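PDB 5I47: RimK domain protein ATP-grasp, which probably binds ATP and, as an ATP-grasp protein of the RimK family, may act as a ligase of the lysine-biosynthesis or ribosomal S6-glutamate type. Local coordinates for residues 85-97 against 131-143. Residues are numbered along the deposited sequence; the frame is centred on the assembly and turned at random. Where two conformers were deposited one is given.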
loop_
_atom_site.group_PDB
_atom_site.type_symbol
_atom_site.label_atom_id
_atom_site.label_comp_id
_atom_site.label_asym_id
_atom_site.label_seq_id
_atom_site.Cartn_x
_atom_site.Cartn_y
_atom_site.Cartn_z
ATOM N N THR B 85 -5.734 -2.613 11.272
ATOM C CA THR B 85 -6.150 -1.260 11.623
ATOM C C THR B 85 -5.112 -0.236 11.179
ATOM O O THR B 85 -5.462 0.809 10.620
ATOM C CB THR B 85 -6.401 -1.168 13.127
ATOM O OG1 THR B 85 -7.479 -2.044 13.481
ATOM C CG2 THR B 85 -6.761 0.247 13.526
ATOM N N ALA B 86 -3.830 -0.531 11.404
ATOM C CA ALA B 86 -2.772 0.346 10.915
ATOM C C ALA B 86 -2.859 0.535 9.408
ATOM O O ALA B 86 -2.526 1.611 8.900
ATOM C CB ALA B 86 -1.405 -0.213 11.306
ATOM N N ARG B 87 -3.307 -0.487 8.676
ATOM C CA ARG B 87 -3.492 -0.327 7.236
ATOM C C ARG B 87 -4.615 0.660 6.928
ATOM O O ARG B 87 -4.507 1.454 5.989
ATOM C CB ARG B 87 -3.764 -1.682 6.578
ATOM C CG ARG B 87 -2.544 -2.288 5.901
ATOM C CD ARG B 87 -2.832 -3.651 5.275
ATOM N NE ARG B 87 -2.452 -4.755 6.152
ATOM C CZ ARG B 87 -3.317 -5.546 6.780
ATOM N NH1 ARG B 87 -4.620 -5.363 6.614
ATOM N NH2 ARG B 87 -2.880 -6.523 7.564
ATOM N N LEU B 88 -5.700 0.630 7.710
ATOM C CA LEU B 88 -6.793 1.571 7.480
ATOM C C LEU B 88 -6.383 3.001 7.809
ATOM O O LEU B 88 -6.880 3.946 7.188
ATOM C CB LEU B 88 -8.024 1.170 8.296
ATOM C CG LEU B 88 -8.797 -0.078 7.863
ATOM C CD1 LEU B 88 -10.096 -0.176 8.626
ATOM C CD2 LEU B 88 -9.060 -0.072 6.370
ATOM N N LEU B 89 -5.491 3.186 8.783
ATOM C CA LEU B 89 -4.997 4.527 9.071
ATOM C C LEU B 89 -4.024 5.002 7.998
ATOM O O LEU B 89 -3.941 6.203 7.726
ATOM C CB LEU B 89 -4.324 4.560 10.444
ATOM C CG LEU B 89 -5.076 3.961 11.630
ATOM C CD1 LEU B 89 -4.228 4.024 12.889
ATOM C CD2 LEU B 89 -6.390 4.677 11.842
ATOM N N ALA B 90 -3.291 4.080 7.378
ATOM C CA ALA B 90 -2.286 4.428 6.384
ATOM C C ALA B 90 -2.854 4.566 4.984
ATOM O O ALA B 90 -2.263 5.269 4.155
ATOM C CB ALA B 90 -1.179 3.371 6.369
ATOM N N ASP B 91 -3.983 3.924 4.706
ATOM C CA ASP B 91 -4.542 3.819 3.360
ATOM C C ASP B 91 -5.887 4.541 3.351
ATOM O O ASP B 91 -6.891 4.001 3.827
ATOM C CB ASP B 91 -4.680 2.352 2.959
ATOM C CG ASP B 91 -5.018 2.169 1.496
ATOM O OD1 ASP B 91 -5.537 3.113 0.869
ATOM O OD2 ASP B 91 -4.765 1.065 0.970
ATOM N N ARG B 92 -5.905 5.757 2.801
ATOM C CA ARG B 92 -7.152 6.508 2.718
ATOM C C ARG B 92 -8.184 5.790 1.860
ATOM O O ARG B 92 -9.388 5.906 2.113
ATOM C CB ARG B 92 -6.887 7.913 2.171
ATOM C CG ARG B 92 -5.984 8.760 3.067
ATOM C CD ARG B 92 -6.070 10.251 2.745
ATOM N NE ARG B 92 -5.195 11.028 3.618
ATOM C CZ ARG B 92 -4.008 11.500 3.258
ATOM N NH1 ARG B 92 -3.557 11.300 2.029
ATOM N NH2 ARG B 92 -3.275 12.183 4.126
HETATM N N MSE B 93 -7.741 5.042 0.856
HETATM C CA MSE B 93 -8.656 4.329 -0.024
HETATM C C MSE B 93 -9.343 3.178 0.704
HETATM O O MSE B 93 -10.561 3.003 0.601
HETATM C CB MSE B 93 -7.913 3.802 -1.251
HETATM C CG MSE B 93 -8.788 3.010 -2.202
HETATM SE SE MSE B 93 -10.126 4.128 -3.085
HETATM C CE MSE B 93 -11.767 3.397 -2.306
ATOM N N ALA B 94 -8.558 2.386 1.438
ATOM C CA ALA B 94 -9.140 1.267 2.174
ATOM C C ALA B 94 -10.048 1.761 3.293
ATOM O O ALA B 94 -11.115 1.184 3.534
ATOM C CB ALA B 94 -8.038 0.364 2.730
ATOM N N LEU B 95 -9.643 2.833 3.981
ATOM C CA LEU B 95 -10.497 3.428 5.006
ATOM C C LEU B 95 -11.787 3.958 4.401
ATOM O O LEU B 95 -12.871 3.773 4.967
ATOM C CB LEU B 95 -9.750 4.547 5.722
ATOM C CG LEU B 95 -10.542 5.326 6.777
ATOM C CD1 LEU B 95 -10.979 4.414 7.915
ATOM C CD2 LEU B 95 -9.718 6.492 7.306
ATOM N N LEU B 96 -11.690 4.607 3.238
ATOM C CA LEU B 96 -12.872 5.153 2.582
ATOM C C LEU B 96 -13.866 4.051 2.228
ATOM O O LEU B 96 -15.067 4.175 2.490
ATOM C CB LEU B 96 -12.461 5.932 1.334
ATOM C CG LEU B 96 -13.602 6.449 0.456
ATOM C CD1 LEU B 96 -14.518 7.370 1.261
ATOM C CD2 LEU B 96 -13.045 7.162 -0.776
ATOM N N ARG B 97 -13.388 2.962 1.624
ATOM C CA ARG B 97 -14.308 1.885 1.275
ATOM C C ARG B 97 -14.877 1.214 2.520
ATOM O O ARG B 97 -16.035 0.782 2.513
ATOM C CB ARG B 97 -13.610 0.864 0.373
ATOM C CG ARG B 97 -14.511 -0.272 -0.139
ATOM C CD ARG B 97 -15.757 0.232 -0.883
ATOM N NE ARG B 97 -16.521 -0.868 -1.473
ATOM C CZ ARG B 97 -17.758 -0.754 -1.950
ATOM N NH1 ARG B 97 -18.377 -1.811 -2.466
ATOM N NH2 ARG B 97 -18.385 0.413 -1.902
ATOM N N LEU B 131 -7.089 17.444 -2.315
ATOM C CA LEU B 131 -6.390 16.331 -2.942
ATOM C C LEU B 131 -5.675 15.529 -1.867
ATOM O O LEU B 131 -4.893 16.084 -1.089
ATOM C CB LEU B 131 -5.380 16.810 -3.987
ATOM C CG LEU B 131 -5.871 17.608 -5.196
ATOM C CD1 LEU B 131 -4.742 17.769 -6.193
ATOM C CD2 LEU B 131 -7.063 16.939 -5.844
ATOM N N LYS B 132 -5.942 14.228 -1.827
ATOM C CA LYS B 132 -5.343 13.331 -0.850
ATOM C C LYS B 132 -4.750 12.145 -1.591
ATOM O O LYS B 132 -5.459 11.468 -2.342
ATOM C CB LYS B 132 -6.374 12.849 0.176
ATOM C CG LYS B 132 -7.035 13.941 0.996
ATOM C CD LYS B 132 -8.041 13.345 1.977
ATOM C CE LYS B 132 -8.640 14.402 2.899
ATOM N NZ LYS B 132 -9.561 13.780 3.899
ATOM N N SER B 133 -3.461 11.898 -1.388
ATOM C CA SER B 133 -2.864 10.669 -1.890
ATOM C C SER B 133 -3.564 9.463 -1.273
ATOM O O SER B 133 -4.053 9.517 -0.140
ATOM C CB SER B 133 -1.367 10.640 -1.573
ATOM O OG SER B 133 -1.124 11.008 -0.226
ATOM N N LEU B 134 -3.623 8.366 -2.037
ATOM C CA LEU B 134 -4.311 7.169 -1.559
ATOM C C LEU B 134 -3.689 6.645 -0.273
ATOM O O LEU B 134 -4.383 6.042 0.553
ATOM C CB LEU B 134 -4.295 6.075 -2.628
ATOM C CG LEU B 134 -4.830 6.401 -4.024
ATOM C CD1 LEU B 134 -5.029 5.129 -4.828
ATOM C CD2 LEU B 134 -6.121 7.192 -3.944
ATOM N N THR B 135 -2.391 6.864 -0.088
ATOM C CA THR B 135 -1.664 6.447 1.100
ATOM C C THR B 135 -1.137 7.682 1.815
ATOM O O THR B 135 -0.634 8.609 1.172
ATOM C CB THR B 135 -0.511 5.508 0.729
ATOM O OG1 THR B 135 -1.042 4.223 0.380
ATOM C CG2 THR B 135 0.476 5.359 1.885
ATOM N N VAL B 136 -1.275 7.699 3.145
ATOM C CA VAL B 136 -0.772 8.819 3.933
ATOM C C VAL B 136 0.728 8.942 3.727
ATOM O O VAL B 136 1.484 7.981 3.923
ATOM C CB VAL B 136 -1.121 8.641 5.418
ATOM C CG1 VAL B 136 -0.526 9.775 6.234
ATOM C CG2 VAL B 136 -2.629 8.585 5.607
ATOM N N ASP B 137 1.163 10.129 3.324
ATOM C CA ASP B 137 2.539 10.360 2.910
ATOM C C ASP B 137 2.945 11.783 3.263
ATOM O O ASP B 137 2.323 12.740 2.787
ATOM C CB ASP B 137 2.688 10.112 1.406
ATOM C CG ASP B 137 3.995 10.645 0.846
ATOM O OD1 ASP B 137 5.044 10.480 1.506
ATOM O OD2 ASP B 137 3.969 11.230 -0.257
ATOM N N PRO B 138 3.975 11.964 4.093
ATOM C CA PRO B 138 4.392 13.333 4.446
ATOM C C PRO B 138 4.887 14.142 3.259
ATOM O O PRO B 138 4.764 15.372 3.267
ATOM C CB PRO B 138 5.499 13.105 5.486
ATOM C CG PRO B 138 5.967 11.699 5.254
ATOM C CD PRO B 138 4.768 10.936 4.787
ATOM N N GLY B 139 5.431 13.491 2.230
ATOM C CA GLY B 139 5.828 14.181 1.016
ATOM C C GLY B 139 4.686 14.677 0.153
ATOM O O GLY B 139 4.934 15.360 -0.846
ATOM N N PHE B 140 3.446 14.345 0.504
ATOM C CA PHE B 140 2.259 14.832 -0.201
ATOM C C PHE B 140 1.192 15.109 0.847
ATOM O O PHE B 140 0.281 14.301 1.062
ATOM C CB PHE B 140 1.775 13.815 -1.242
ATOM C CG PHE B 140 0.741 14.355 -2.213
ATOM C CD1 PHE B 140 0.180 15.616 -2.051
ATOM C CD2 PHE B 140 0.331 13.584 -3.293
ATOM C CE1 PHE B 140 -0.766 16.094 -2.943
ATOM C CE2 PHE B 140 -0.612 14.059 -4.189
ATOM C CZ PHE B 140 -1.160 15.317 -4.012
ATOM N N PRO B 141 1.280 16.246 1.531
ATOM C CA PRO B 141 0.241 16.596 2.501
ATOM C C PRO B 141 -1.056 16.966 1.797
ATOM O O PRO B 141 -1.082 17.275 0.603
ATOM C CB PRO B 141 0.837 17.796 3.245
ATOM C CG PRO B 141 1.780 18.405 2.263
ATOM C CD PRO B 141 2.344 17.262 1.466
ATOM N N VAL B 142 -2.149 16.915 2.566
ATOM C CA VAL B 142 -3.461 17.239 2.022
ATOM C C VAL B 142 -3.441 18.648 1.446
ATOM O O VAL B 142 -2.890 19.577 2.048
ATOM C CB VAL B 142 -4.540 17.086 3.106
ATOM C CG1 VAL B 142 -5.924 17.331 2.524
ATOM C CG2 VAL B 142 -4.457 15.701 3.732
ATOM N N ALA B 143 -4.037 18.809 0.266
ATOM C CA ALA B 143 -3.896 20.026 -0.530
ATOM C C ALA B 143 -5.268 20.635 -0.793
ATOM O O ALA B 143 -6.087 20.046 -1.504
ATOM C CB ALA B 143 -3.174 19.722 -1.841
HETATM O O HOH W 1 -0.686 12.380 2.435
#
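Arg92 reaches from the first turn of helix 92-101 to Ser133 and the loop that follows strand 129-133, an example of an arginine bridging a helix start and a loop. Its NH1 gives a hydrogen bond to Ser133 O at 2.9 Å, in the carbonyl plane and on a lone pair, with the acceptor near the guanidinium plane; a second, weak bond joins the same NH1 to Ser133 OG at 3.3 Å. Above one face of the guanidinium, toward its rim, lies CG2 of Val136; Lys132 CG and Val142 CG2 lie over the opposite face. The chain, extended from CG to NE (chi3 -180°), crosses Lys132 at about a right angle, Arg92 CD meeting Lys132 CB at 3.7 Å. Lys132 NZ turns to Gln170 on the neighbouring strand.

Water 1 lies at the guanidinium edge, accepting from Arg92 NH1 and Asp137 N and donating to Ser133 OG and to Phe140 O. Ser133 OG in turn donates to Thr135 O at 2.8 Å, a bond that probably helps hold the Ser133 hydroxyl in place. Backbone joins the segments as a single bridge between Asp91 and Thr135: Val136 N bonds Ala90 O at 2.8 Å, and Arg92 N makes a weak, bent bond to Leu134 O. Asp91 sits between two helices and N-caps the second, OD1 accepting weakly from Met93 N and, from above the carboxylate plane, from Ala94 N at 3.2 Å; its CG lies anti to the backbone N (chi1 -170°), bringing the carboxylate to these amides. Val67 of the second subunit packs on Met93 and Leu134.

A leucine in place of Arg92 would probably leave Ser133 O without its charged donor and take from water 1 the NH1 donor. Thus main-chain bonds set the register between the helix 83-90/92-101 junction and this ATP-grasp domain loop, while guanidinium, Ser133 OG and water 1 add side-chain ties.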